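Local coordinates for hypothetical 27.5 kDa protein in SPX19-GCR2 intergenic region (Saccharomyces cerevisiae, PDB 1JZT) that catalyses the epimerization of the S- and R-forms of NAD(P)HX, a hydrated, damaged form of NAD(P)H, as a step in cofactor repair, at residues I169-V172 against D173-G177. Residues are numbered along the deposited sequence; the frame is centred on the assembly and turned at random.
Sequences IVSV and DVPTG
Val172 and Val174 are joined by a single backbone hydrogen bond spanning Asp173, from Val174 N to Val172 O at 2.8 Å. With phi 72° and psi -63° at Asp173, this is a classic gamma turn, placed where strand 169-172 of the Rossmann-like central sheet runs out. The bond is bent (N-H...O angle 142°), and Val174 N sits above the carbonyl plane of Val172, as expected of so tight a ring. The reversal carries the chain back past the strand, and Ser171 CA lies 5.2 Å from Pro175 CA.

Across that return Ser171 does the touching: OG rests against Pro175 CA at 3.6 Å, while CB approaches Val174 O at 3.9 Å. OG is also hydrogen-bonded to OD2 of Asp138, on the neighbouring strand, and Thr176 OG1 is hydrogen-bonded to OD1 of the same carboxylate. Strand end and loop therefore hold both oxygens of Asp138, which, like Thr176, is a predicted potassium ligand.

Asp173, a predicted NADPHX-binding residue, has CG anti to the backbone N, and its carboxylate finds its partners outside the turn. There OD1 makes a salt bridge with Lys202 NZ and a hydrogen bond with Leu198 N; OD2 has a weak one with Phe143 N. On the loop side of the serine contact, the ring atom Pro175 CB lies 4.1 Å from Ser171 OG.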
loop_
_atom_site.group_PDB
_atom_site.type_symbol
_atom_site.label_atom_id
_atom_site.label_comp_id
_atom_site.label_asym_id
_atom_site.label_seq_id
_atom_site.Cartn_x
_atom_site.Cartn_y
_atom_site.Cartn_z
ATOM N N ILE A 169 -7.417 -1.349 8.411
ATOM C CA ILE A 169 -6.899 -0.731 7.193
ATOM C C ILE A 169 -5.397 -0.997 7.084
ATOM O O ILE A 169 -4.653 -0.825 8.055
ATOM C CB ILE A 169 -7.129 0.805 7.183
ATOM C CG1 ILE A 169 -8.624 1.114 7.065
ATOM C CG2 ILE A 169 -6.362 1.436 6.030
ATOM C CD1 ILE A 169 -8.955 2.599 7.217
ATOM N N VAL A 170 -4.970 -1.432 5.902
ATOM C CA VAL A 170 -3.562 -1.708 5.622
ATOM C C VAL A 170 -3.101 -0.604 4.670
ATOM O O VAL A 170 -3.493 -0.600 3.497
ATOM C CB VAL A 170 -3.389 -3.072 4.899
ATOM C CG1 VAL A 170 -1.914 -3.316 4.585
ATOM C CG2 VAL A 170 -3.955 -4.204 5.767
ATOM N N SER A 171 -2.282 0.326 5.165
ATOM C CA SER A 171 -1.811 1.443 4.342
ATOM C C SER A 171 -0.529 1.153 3.587
ATOM O O SER A 171 0.453 0.689 4.167
ATOM C CB SER A 171 -1.606 2.702 5.199
ATOM O OG SER A 171 -2.841 3.260 5.602
ATOM N N VAL A 172 -0.545 1.451 2.290
ATOM C CA VAL A 172 0.606 1.234 1.427
ATOM C C VAL A 172 1.547 2.436 1.458
ATOM O O VAL A 172 1.169 3.557 1.096
ATOM C CB VAL A 172 0.170 0.987 -0.035
ATOM C CG1 VAL A 172 1.388 0.666 -0.887
ATOM C CG2 VAL A 172 -0.833 -0.158 -0.087
ATOM N N ASP A 173 2.773 2.168 1.896
ATOM C CA ASP A 173 3.850 3.141 2.006
ATOM C C ASP A 173 3.659 4.149 3.143
ATOM O O ASP A 173 4.472 4.205 4.069
ATOM C CB ASP A 173 4.051 3.875 0.680
ATOM C CG ASP A 173 5.382 4.588 0.628
ATOM O OD1 ASP A 173 6.361 4.023 1.163
ATOM O OD2 ASP A 173 5.455 5.693 0.049
ATOM N N VAL A 174 2.599 4.945 3.055
ATOM C CA VAL A 174 2.257 5.939 4.070
ATOM C C VAL A 174 0.735 6.016 4.183
ATOM O O VAL A 174 0.018 5.715 3.230
ATOM C CB VAL A 174 2.801 7.360 3.718
ATOM C CG1 VAL A 174 4.312 7.380 3.802
ATOM C CG2 VAL A 174 2.340 7.775 2.325
ATOM N N PRO A 175 0.218 6.401 5.363
ATOM C CA PRO A 175 -1.234 6.508 5.550
ATOM C C PRO A 175 -1.745 7.670 4.703
ATOM O O PRO A 175 -1.254 8.792 4.830
ATOM C CB PRO A 175 -1.376 6.785 7.049
ATOM C CG PRO A 175 -0.137 6.153 7.639
ATOM C CD PRO A 175 0.925 6.557 6.646
ATOM N N THR A 176 -2.712 7.408 3.833
ATOM C CA THR A 176 -3.244 8.460 2.974
ATOM C C THR A 176 -3.805 9.615 3.807
ATOM O O THR A 176 -4.542 9.399 4.766
ATOM C CB THR A 176 -4.331 7.893 2.043
ATOM O OG1 THR A 176 -3.740 6.923 1.165
ATOM C CG2 THR A 176 -4.965 9.000 1.215
ATOM N N GLY A 177 -3.434 10.841 3.456
ATOM C CA GLY A 177 -3.933 11.988 4.197
ATOM C C GLY A 177 -2.986 12.487 5.273
ATOM O O GLY A 177 -3.173 13.585 5.807
#